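Local coordinates for protein glycosyl hydrolase family 88 (PDB 3WIW) that removes the unsaturated glucuronyl residue from heparin-derived saccharides, acting as a hydrolase built on an alpha6/alpha6-barrel, at residues D29-K34 with E383-Y388; V311-L316 with K331-I336; P79-Y84 with A377-L382. All blocks are in the same frame, centred on the assembly; numbering follows the deposited sequence. Where two conformers were deposited one is given.

Interaction 1. Residues D29-K34 with E383-Y388; sequences DDWLKK and EALKRY
Trp31 turns the edge of its six-membered ring onto one face of the Tyr388 ring, an offset edge-to-face pair with centroids 5.3 Å apart and planes at 62°. The pair joins helix 30-49, an outer helix at the chain's start, to the last inner helix, 375-392, of the alpha6/alpha6-barrel. The axes run 11.7 Å apart, a wide spacing that large side chains can fill. The two rings reach toward each other tip to tip, Trp31 CZ2 lying 3.6 Å from Tyr388 CE2. Trp31 takes the crowded first torsion, CG between the backbone N and the carbonyl carbon (chi1 65°), which lays its indole over Leu32 CB. Leucine suits the next place because its fork serves two partners: CD2 meets the edge of the Tyr388 ring, while CD1 touches Leu385 CD2 at 3.7 Å, these two leucines sliding past each other. The polar rims are joined by one water, which also draws in Asp29, at the N-cap position of helix 30-49 but making no capping bond through its side chain. Tyr388 OH has a further hydrogen bond, to Glu334 on helix 327-340. An alanine in place of Tyr388 would probably leave Trp31 and Leu32 poorly packed and deprive both the water and Glu334 of a partner. The water accepts from Trp31 NE1 at 2.9 Å and donates to Asp29 OD1 and to Tyr388 OH, 2.7 Å from each.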
loop_
_atom_site.group_PDB
_atom_site.type_symbol
_atom_site.label_atom_id
_atom_site.label_comp_id
_atom_site.label_asym_id
_atom_site.label_seq_id
_atom_site.Cartn_x
_atom_site.Cartn_y
_atom_site.Cartn_z
ATOM N N ASP A 29 -7.597 -23.567 -9.319
ATOM C CA ASP A 29 -6.688 -22.726 -8.551
ATOM C C ASP A 29 -5.229 -22.788 -9.021
ATOM O O ASP A 29 -4.332 -22.281 -8.346
ATOM C CB ASP A 29 -6.763 -23.105 -7.069
ATOM C CG ASP A 29 -8.184 -23.049 -6.517
ATOM O OD1 ASP A 29 -8.943 -22.134 -6.902
ATOM O OD2 ASP A 29 -8.532 -23.924 -5.696
ATOM N N ASP A 30 -4.992 -23.409 -10.170
ATOM C CA ASP A 30 -3.631 -23.590 -10.670
ATOM C C ASP A 30 -2.877 -22.272 -10.860
ATOM O O ASP A 30 -1.679 -22.193 -10.573
ATOM C CB ASP A 30 -3.640 -24.376 -11.982
ATOM C CG ASP A 30 -3.771 -25.875 -11.761
ATOM O OD1 ASP A 30 -3.881 -26.299 -10.590
ATOM O OD2 ASP A 30 -3.758 -26.629 -12.754
ATOM N N TRP A 31 -3.579 -21.247 -11.342
ATOM C CA TRP A 31 -2.978 -19.929 -11.536
ATOM C C TRP A 31 -2.362 -19.426 -10.228
ATOM O O TRP A 31 -1.279 -18.849 -10.232
ATOM C CB TRP A 31 -4.012 -18.931 -12.072
ATOM C CG TRP A 31 -5.117 -18.664 -11.097
ATOM C CD1 TRP A 31 -6.269 -19.395 -10.932
ATOM C CD2 TRP A 31 -5.159 -17.622 -10.117
ATOM N NE1 TRP A 31 -7.025 -18.856 -9.918
ATOM C CE2 TRP A 31 -6.363 -17.773 -9.396
ATOM C CE3 TRP A 31 -4.287 -16.586 -9.767
ATOM C CZ2 TRP A 31 -6.726 -16.909 -8.359
ATOM C CZ3 TRP A 31 -4.646 -15.735 -8.736
ATOM C CH2 TRP A 31 -5.855 -15.898 -8.045
ATOM N N LEU A 32 -3.042 -19.666 -9.109
ATOM C CA LEU A 32 -2.599 -19.173 -7.817
ATOM C C LEU A 32 -1.373 -19.954 -7.343
ATOM O O LEU A 32 -0.409 -19.371 -6.843
ATOM C CB LEU A 32 -3.744 -19.286 -6.820
ATOM C CG LEU A 32 -3.410 -18.944 -5.371
ATOM C CD1 LEU A 32 -3.171 -17.445 -5.221
ATOM C CD2 LEU A 32 -4.540 -19.410 -4.477
ATOM N N LYS A 33 -1.409 -21.274 -7.515
ATOM C CA LYS A 33 -0.278 -22.110 -7.135
ATOM C C LYS A 33 0.966 -21.816 -7.969
ATOM O O LYS A 33 2.076 -21.732 -7.436
ATOM C CB LYS A 33 -0.671 -23.589 -7.161
ATOM C CG LYS A 33 -1.741 -23.905 -6.108
ATOM C CD LYS A 33 -2.390 -25.263 -6.287
ATOM C CE LYS A 33 -3.600 -25.370 -5.374
ATOM N NZ LYS A 33 -4.360 -26.635 -5.588
ATOM N N LYS A 34 0.822 -21.637 -9.275
ATOM C CA LYS A 34 2.030 -21.378 -10.058
ATOM C C LYS A 34 2.565 -19.970 -9.810
ATOM O O LYS A 34 3.778 -19.748 -9.807
ATOM C CB LYS A 34 1.853 -21.694 -11.555
ATOM C CG LYS A 34 0.645 -21.077 -12.237
ATOM C CD LYS A 34 0.427 -21.653 -13.647
ATOM C CE LYS A 34 0.070 -23.135 -13.639
ATOM N NZ LYS A 34 -0.207 -23.643 -15.025
ATOM N N GLU A 383 0.145 -9.739 -0.550
ATOM C CA GLU A 383 -0.851 -9.591 0.514
ATOM C C GLU A 383 -2.208 -10.070 0.014
ATOM O O GLU A 383 -2.918 -10.817 0.703
ATOM C CB GLU A 383 -0.931 -8.145 0.946
ATOM C CG GLU A 383 -1.778 -7.946 2.185
ATOM C CD GLU A 383 -1.823 -6.493 2.534
ATOM O OE1 GLU A 383 -0.991 -6.066 3.352
ATOM O OE2 GLU A 383 -2.657 -5.749 1.963
ATOM N N ALA A 384 -2.549 -9.688 -1.220
ATOM C CA ALA A 384 -3.811 -10.114 -1.817
ATOM C C ALA A 384 -3.873 -11.639 -2.022
ATOM O O ALA A 384 -4.904 -12.275 -1.750
ATOM C CB ALA A 384 -4.049 -9.363 -3.136
ATOM N N LEU A 385 -2.772 -12.234 -2.481
ATOM C CA LEU A 385 -2.721 -13.687 -2.623
ATOM C C LEU A 385 -2.943 -14.379 -1.272
ATOM O O LEU A 385 -3.658 -15.374 -1.188
ATOM C CB LEU A 385 -1.389 -14.163 -3.201
ATOM C CG LEU A 385 -1.045 -13.728 -4.624
ATOM C CD1 LEU A 385 0.123 -14.527 -5.157
ATOM C CD2 LEU A 385 -2.223 -13.871 -5.570
ATOM N N LYS A 386 -2.327 -13.868 -0.217
ATOM C CA LYS A 386 -2.507 -14.448 1.106
ATOM C C LYS A 386 -3.974 -14.312 1.559
ATOM O O LYS A 386 -4.555 -15.269 2.069
ATOM C CB LYS A 386 -1.559 -13.780 2.103
ATOM C CG LYS A 386 -1.497 -14.480 3.437
ATOM C CD LYS A 386 -0.452 -13.868 4.381
ATOM C CE LYS A 386 -0.782 -12.419 4.711
ATOM N NZ LYS A 386 -0.265 -12.046 6.071
ATOM N N ARG A 387 -4.582 -13.141 1.357
ATOM C CA ARG A 387 -5.987 -12.950 1.722
ATOM C C ARG A 387 -6.925 -13.863 0.926
ATOM O O ARG A 387 -7.874 -14.452 1.468
ATOM C CB ARG A 387 -6.391 -11.478 1.575
ATOM C CG ARG A 387 -5.733 -10.587 2.582
ATOM C CD ARG A 387 -6.014 -9.107 2.320
ATOM N NE ARG A 387 -5.394 -8.273 3.351
ATOM C CZ ARG A 387 -5.674 -6.988 3.555
ATOM N NH1 ARG A 387 -5.086 -6.340 4.565
ATOM N NH2 ARG A 387 -6.540 -6.348 2.768
ATOM N N TYR A 388 -6.651 -13.981 -0.366
ATOM C CA TYR A 388 -7.443 -14.813 -1.246
ATOM C C TYR A 388 -7.333 -16.278 -0.810
ATOM O O TYR A 388 -8.334 -16.983 -0.688
ATOM C CB TYR A 388 -6.958 -14.638 -2.689
ATOM C CG TYR A 388 -7.706 -15.482 -3.693
ATOM C CD1 TYR A 388 -8.858 -15.007 -4.295
ATOM C CD2 TYR A 388 -7.264 -16.745 -4.031
ATOM C CE1 TYR A 388 -9.550 -15.751 -5.216
ATOM C CE2 TYR A 388 -7.940 -17.509 -4.986
ATOM C CZ TYR A 388 -9.087 -17.008 -5.557
ATOM O OH TYR A 388 -9.782 -17.755 -6.463
HETATM O O HOH W 1 -9.222 -19.786 -8.204
#

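Interaction 2. Residues V311-L316 with K331-I336; sequences VIASAL and KFAEDI
This is a close packing of apolar side chains between two antiparallel helices, the inner helix 306-322 and the outer helix 327-340, which form one helical hairpin of the alpha6/alpha6-barrel. The segment axes approach to 8.4 Å, with their N-to-C directions at 146°. Such closeness depends on two alanines that meet at the crossing: the CA atoms of Ala313 and Ala333 are only 4.3 Å apart, and the Ala333 methyl sits against the carbonyl of Ala313, CB to O 3.6 Å. Alanine suits position Ala333 because its methyl is short enough to rest on the backbone of the facing helix, while the methyl of Ala313 packs on Ile336.

Branched and aromatic side chains close the seam around the alanine pair. Toward the C-terminal end of 311-316, Leu316 sets its CB beside the Ala333 methyl and sends CD1 obliquely onto Phe332. With CG anti to the backbone N (chi1 -163°), Phe332 brings its ring atom CD1 to 3.6 Å from Leu316 CD1. At the other end Ile336 uses both its branches: CG2 packs on Ala313 CB at 3.9 Å, and CD1, at the tip of the longer branch, meets Ile312 CG2 at 3.8 Å, the two isoleucines crossing at about a right angle.

Helix 265-279 adds a further apolar surface, Ile278 touching Ile312 and Met279 touching Phe332. The side chain of Ile312 also lies about 8 Å from that of Arg246, a predicted substrate-binding residue, so this hairpin is part of the structure near the probable active site. On the outer helix, Lys331 is exposed and pairs with Asp335 one turn on, where a charged pair can meet solvent: its NZ donates to the syn lone pair of Asp335 OD2 at 3.0 Å, with a weaker bond to OD1.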
loop_
_atom_site.group_PDB
_atom_site.type_symbol
_atom_site.label_atom_id
_atom_site.label_comp_id
_atom_site.label_asym_id
_atom_site.label_seq_id
_atom_site.Cartn_x
_atom_site.Cartn_y
_atom_site.Cartn_z
ATOM N N VAL A 311 -3.383 -3.057 -4.840
ATOM C CA VAL A 311 -3.936 -2.438 -3.639
ATOM C C VAL A 311 -5.450 -2.617 -3.620
ATOM O O VAL A 311 -6.025 -2.985 -2.592
ATOM C CB VAL A 311 -3.510 -0.962 -3.539
ATOM C CG1 VAL A 311 -4.230 -0.252 -2.380
ATOM C CG2 VAL A 311 -1.986 -0.841 -3.384
ATOM N N ILE A 312 -6.094 -2.388 -4.766
ATOM C CA ILE A 312 -7.534 -2.575 -4.861
ATOM C C ILE A 312 -7.928 -4.024 -4.590
ATOM O O ILE A 312 -8.883 -4.266 -3.844
ATOM C CB ILE A 312 -8.079 -2.099 -6.234
ATOM C CG1 ILE A 312 -8.021 -0.571 -6.296
ATOM C CG2 ILE A 312 -9.498 -2.594 -6.454
ATOM C CD1 ILE A 312 -8.087 -0.019 -7.721
ATOM N N ALA A 313 -7.217 -4.986 -5.193
ATOM C CA ALA A 313 -7.535 -6.388 -4.970
ATOM C C ALA A 313 -7.412 -6.745 -3.479
ATOM O O ALA A 313 -8.317 -7.381 -2.913
ATOM C CB ALA A 313 -6.651 -7.283 -5.818
ATOM N N SER A 314 -6.311 -6.342 -2.836
ATOM C CA SER A 314 -6.132 -6.664 -1.427
ATOM C C SER A 314 -7.264 -6.069 -0.594
ATOM O O SER A 314 -7.868 -6.762 0.229
ATOM C CB SER A 314 -4.783 -6.186 -0.928
ATOM O OG SER A 314 -4.603 -6.751 0.350
ATOM N N ALA A 315 -7.598 -4.807 -0.852
ATOM C CA ALA A 315 -8.658 -4.147 -0.098
ATOM C C ALA A 315 -10.013 -4.823 -0.322
ATOM O O ALA A 315 -10.759 -5.037 0.640
ATOM C CB ALA A 315 -8.737 -2.672 -0.455
ATOM N N LEU A 316 -10.340 -5.122 -1.579
ATOM C CA LEU A 316 -11.634 -5.734 -1.881
ATOM C C LEU A 316 -11.792 -7.103 -1.238
ATOM O O LEU A 316 -12.897 -7.485 -0.835
ATOM C CB LEU A 316 -11.885 -5.802 -3.389
ATOM C CG LEU A 316 -12.139 -4.467 -4.093
ATOM C CD1 LEU A 316 -12.352 -4.748 -5.564
ATOM C CD2 LEU A 316 -13.351 -3.750 -3.506
ATOM N N LYS A 331 -15.306 -11.366 -6.162
ATOM C CA LYS A 331 -15.194 -11.722 -7.583
ATOM C C LYS A 331 -14.341 -10.705 -8.333
ATOM O O LYS A 331 -13.507 -11.071 -9.162
ATOM C CB LYS A 331 -16.590 -11.832 -8.222
ATOM C CG LYS A 331 -16.601 -12.110 -9.712
ATOM C CD LYS A 331 -15.952 -13.440 -10.048
ATOM C CE LYS A 331 -16.293 -13.877 -11.483
ATOM N NZ LYS A 331 -16.016 -12.841 -12.529
ATOM N N PHE A 332 -14.520 -9.428 -8.019
ATOM C CA PHE A 332 -13.768 -8.379 -8.702
ATOM C C PHE A 332 -12.286 -8.522 -8.362
ATOM O O PHE A 332 -11.430 -8.452 -9.247
ATOM C CB PHE A 332 -14.341 -7.016 -8.324
ATOM C CG PHE A 332 -13.933 -5.895 -9.239
ATOM C CD1 PHE A 332 -12.694 -5.269 -9.091
ATOM C CD2 PHE A 332 -14.800 -5.439 -10.226
ATOM C CE1 PHE A 332 -12.312 -4.214 -9.946
ATOM C CE2 PHE A 332 -14.439 -4.380 -11.053
ATOM C CZ PHE A 332 -13.187 -3.769 -10.928
ATOM N N ALA A 333 -11.977 -8.755 -7.085
ATOM C CA ALA A 333 -10.590 -8.966 -6.664
ATOM C C ALA A 333 -9.992 -10.203 -7.330
ATOM O O ALA A 333 -8.853 -10.179 -7.780
ATOM C CB ALA A 333 -10.490 -9.098 -5.150
ATOM N N GLU A 334 -10.750 -11.294 -7.365
ATOM C CA GLU A 334 -10.295 -12.512 -8.016
ATOM C C GLU A 334 -9.939 -12.260 -9.483
ATOM O O GLU A 334 -8.912 -12.747 -9.983
ATOM C CB GLU A 334 -11.374 -13.583 -7.893
ATOM C CG GLU A 334 -11.013 -14.911 -8.516
ATOM C CD GLU A 334 -12.116 -15.930 -8.310
ATOM O OE1 GLU A 334 -11.933 -16.853 -7.494
ATOM O OE2 GLU A 334 -13.174 -15.805 -8.964
ATOM N N ASP A 335 -10.784 -11.496 -10.180
ATOM C CA ASP A 335 -10.539 -11.188 -11.593
ATOM C C ASP A 335 -9.258 -10.361 -11.726
ATOM O O ASP A 335 -8.452 -10.616 -12.622
ATOM C CB ASP A 335 -11.703 -10.402 -12.186
ATOM C CG ASP A 335 -12.953 -11.244 -12.383
ATOM O OD1 ASP A 335 -12.853 -12.496 -12.443
ATOM O OD2 ASP A 335 -14.049 -10.640 -12.494
ATOM N N ILE A 336 -9.044 -9.377 -10.842
ATOM C CA ILE A 336 -7.809 -8.613 -10.891
ATOM C C ILE A 336 -6.629 -9.549 -10.694
ATOM O O ILE A 336 -5.631 -9.466 -11.423
ATOM C CB ILE A 336 -7.745 -7.554 -9.769
ATOM C CG1 ILE A 336 -8.766 -6.433 -10.008
ATOM C CG2 ILE A 336 -6.338 -6.991 -9.669
ATOM C CD1 ILE A 336 -8.970 -5.542 -8.762
#

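Interaction 3. Residues P79-Y84 with A377-L382; sequences PGTLWY and ADYYYL
Two tyrosines lead the contact between helices 77-89 and 375-392, neighbouring inner helices of the alpha6/alpha6-barrel that run nearly parallel, 24° apart. Tyr84 CE2 stands 3.4 Å above the plane of the Tyr379 ring, toward its rim, the two rings inclined obliquely by 32°. The edge of Tyr379 presses on the backbone of Gly80 and Thr81, with CD1 3.7 Å from Gly80 C; a beta carbon at Gly80 would collide with CE1, so the absence of a side chain is what admits the ring. Thr81 uses both branches: OG1 lies close to Tyr379 CA, while CG2 crosses Leu382 CD1 at 3.6 Å. Leu382 also meets Tyr84, CB to CB.

Polar partners beyond the interface fix these buried groups. Tyr379 OH is hydrogen-bonded to Asn127 ND2, and Tyr84 OH to Glu383 OE1, so each ring is held at its tip. Trp250, predicted to bind substrate, has its side chain about 7 Å from that of Tyr379, which makes this packing part of the surroundings of the probable substrate site. Thr81, with OG1 anti to its carbonyl carbon (chi1 -52°), hydrogen-bonds through that hydroxyl to the carbonyl O of Phe77, one turn earlier in its own helix.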
loop_
_atom_site.group_PDB
_atom_site.type_symbol
_atom_site.label_atom_id
_atom_site.label_comp_id
_atom_site.label_asym_id
_atom_site.label_seq_id
_atom_site.Cartn_x
_atom_site.Cartn_y
_atom_site.Cartn_z
ATOM N N PRO A 79 11.417 -6.029 2.449
ATOM C CA PRO A 79 11.381 -6.975 3.576
ATOM C C PRO A 79 9.949 -7.435 3.897
ATOM O O PRO A 79 9.744 -8.600 4.224
ATOM C CB PRO A 79 12.018 -6.207 4.737
ATOM C CG PRO A 79 12.168 -4.790 4.278
ATOM C CD PRO A 79 12.144 -4.790 2.766
ATOM N N GLY A 80 8.961 -6.558 3.765
ATOM C CA GLY A 80 7.582 -6.965 3.955
ATOM C C GLY A 80 7.159 -8.060 2.999
ATOM O O GLY A 80 6.470 -9.014 3.382
ATOM N N THR A 81 7.572 -7.935 1.745
ATOM C CA THR A 81 7.250 -8.926 0.715
ATOM C C THR A 81 7.892 -10.272 1.047
ATOM O O THR A 81 7.278 -11.338 0.848
ATOM C CB THR A 81 7.659 -8.418 -0.675
ATOM O OG1 THR A 81 7.083 -7.117 -0.847
ATOM C CG2 THR A 81 7.141 -9.341 -1.773
ATOM N N LEU A 82 9.109 -10.230 1.593
ATOM C CA LEU A 82 9.761 -11.446 2.062
ATOM C C LEU A 82 8.958 -12.113 3.188
ATOM O O LEU A 82 8.776 -13.335 3.182
ATOM C CB LEU A 82 11.198 -11.148 2.519
ATOM C CG LEU A 82 12.229 -10.826 1.424
ATOM C CD1 LEU A 82 13.519 -10.327 2.058
ATOM C CD2 LEU A 82 12.482 -12.055 0.533
ATOM N N TRP A 83 8.451 -11.323 4.144
ATOM C CA TRP A 83 7.594 -11.897 5.187
ATOM C C TRP A 83 6.368 -12.560 4.578
ATOM O O TRP A 83 6.002 -13.683 4.942
ATOM C CB TRP A 83 7.164 -10.849 6.229
ATOM C CG TRP A 83 8.295 -10.426 7.122
ATOM C CD1 TRP A 83 8.891 -9.197 7.160
ATOM C CD2 TRP A 83 9.012 -11.256 8.052
ATOM N NE1 TRP A 83 9.906 -9.199 8.092
ATOM C CE2 TRP A 83 10.014 -10.455 8.638
ATOM C CE3 TRP A 83 8.901 -12.597 8.441
ATOM C CZ2 TRP A 83 10.903 -10.949 9.603
ATOM C CZ3 TRP A 83 9.786 -13.090 9.382
ATOM C CH2 TRP A 83 10.763 -12.259 9.972
ATOM N N TYR A 84 5.721 -11.877 3.640
ATOM C CA TYR A 84 4.569 -12.475 2.976
ATOM C C TYR A 84 4.913 -13.753 2.182
ATOM O O TYR A 84 4.167 -14.732 2.215
ATOM C CB TYR A 84 3.887 -11.456 2.074
ATOM C CG TYR A 84 3.072 -10.382 2.777
ATOM C CD1 TYR A 84 2.639 -10.521 4.112
ATOM C CD2 TYR A 84 2.740 -9.214 2.101
ATOM C CE1 TYR A 84 1.877 -9.527 4.720
ATOM C CE2 TYR A 84 1.996 -8.219 2.704
ATOM C CZ TYR A 84 1.545 -8.379 3.998
ATOM O OH TYR A 84 0.782 -7.389 4.583
ATOM N N ALA A 377 4.039 -2.705 -5.484
ATOM C CA ALA A 377 3.103 -3.543 -6.252
ATOM C C ALA A 377 3.264 -4.993 -5.818
ATOM O O ALA A 377 2.278 -5.697 -5.585
ATOM C CB ALA A 377 3.331 -3.408 -7.724
ATOM N N ASP A 378 4.507 -5.439 -5.653
ATOM C CA ASP A 378 4.745 -6.823 -5.257
ATOM C C ASP A 378 4.221 -7.094 -3.839
ATOM O O ASP A 378 3.634 -8.165 -3.597
ATOM C CB ASP A 378 6.235 -7.176 -5.305
ATOM C CG ASP A 378 6.824 -7.162 -6.705
ATOM O OD1 ASP A 378 6.092 -6.991 -7.700
ATOM O OD2 ASP A 378 8.049 -7.381 -6.820
ATOM N N TYR A 379 4.418 -6.145 -2.916
ATOM C CA TYR A 379 3.995 -6.303 -1.547
ATOM C C TYR A 379 2.483 -6.483 -1.481
ATOM O O TYR A 379 1.984 -7.459 -0.886
ATOM C CB TYR A 379 4.432 -5.063 -0.785
ATOM C CG TYR A 379 3.959 -5.044 0.646
ATOM C CD1 TYR A 379 4.689 -5.677 1.674
ATOM C CD2 TYR A 379 2.773 -4.369 1.004
ATOM C CE1 TYR A 379 4.257 -5.624 2.999
ATOM C CE2 TYR A 379 2.333 -4.323 2.333
ATOM C CZ TYR A 379 3.086 -4.949 3.318
ATOM O OH TYR A 379 2.708 -4.910 4.631
ATOM N N TYR A 380 1.733 -5.574 -2.111
ATOM C CA TYR A 380 0.271 -5.663 -2.041
ATOM C C TYR A 380 -0.281 -6.828 -2.856
ATOM O O TYR A 380 -1.309 -7.395 -2.498
ATOM C CB TYR A 380 -0.428 -4.318 -2.352
ATOM C CG TYR A 380 -0.141 -3.318 -1.251
ATOM C CD1 TYR A 380 -0.711 -3.452 0.026
ATOM C CD2 TYR A 380 0.777 -2.289 -1.460
ATOM C CE1 TYR A 380 -0.411 -2.561 1.065
ATOM C CE2 TYR A 380 1.091 -1.393 -0.436
ATOM C CZ TYR A 380 0.498 -1.542 0.830
ATOM O OH TYR A 380 0.851 -0.681 1.822
ATOM N N TYR A 381 0.425 -7.229 -3.912
ATOM C CA TYR A 381 0.037 -8.420 -4.641
ATOM C C TYR A 381 0.154 -9.679 -3.787
ATOM O O TYR A 381 -0.789 -10.471 -3.706
ATOM C CB TYR A 381 0.891 -8.545 -5.900
ATOM C CG TYR A 381 0.710 -9.826 -6.674
ATOM C CD1 TYR A 381 -0.491 -10.110 -7.325
ATOM C CD2 TYR A 381 1.747 -10.733 -6.781
ATOM C CE1 TYR A 381 -0.650 -11.294 -8.086
ATOM C CE2 TYR A 381 1.614 -11.906 -7.528
ATOM C CZ TYR A 381 0.413 -12.179 -8.173
ATOM O OH TYR A 381 0.290 -13.341 -8.901
ATOM N N LEU A 382 1.283 -9.862 -3.099
ATOM C CA LEU A 382 1.380 -11.037 -2.232
ATOM C C LEU A 382 0.398 -10.940 -1.062
ATOM O O LEU A 382 -0.157 -11.966 -0.632
ATOM C CB LEU A 382 2.809 -11.297 -1.739
ATOM C CG LEU A 382 3.819 -11.666 -2.829
ATOM C CD1 LEU A 382 5.052 -12.248 -2.175
ATOM C CD2 LEU A 382 3.243 -12.658 -3.848
#

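Helix 375-392 is the common element: interaction 3 uses its earlier turns and interaction 1 the next, their centres about 13 Å apart. Along the chain, 29-34 comes first and 79-84 second, both segments of interaction 2 follow, and 377-388 comes last, so interactions 1 and 3 close the barrel by joining its last inner helix to the chain's opening helices. Interaction 2, a local hairpin, has its centre about 12 Å from that of interaction 1 and about 16 Å from that of interaction 3. Glu383, the partner of Tyr84, ties all three together through OE2, 2.7 Å from Ser314 OG and probably hydrogen-bonded to it. Val311 CG2 also packs on Tyr380 CD2, so the three contacts form one continuous part of the barrel wall.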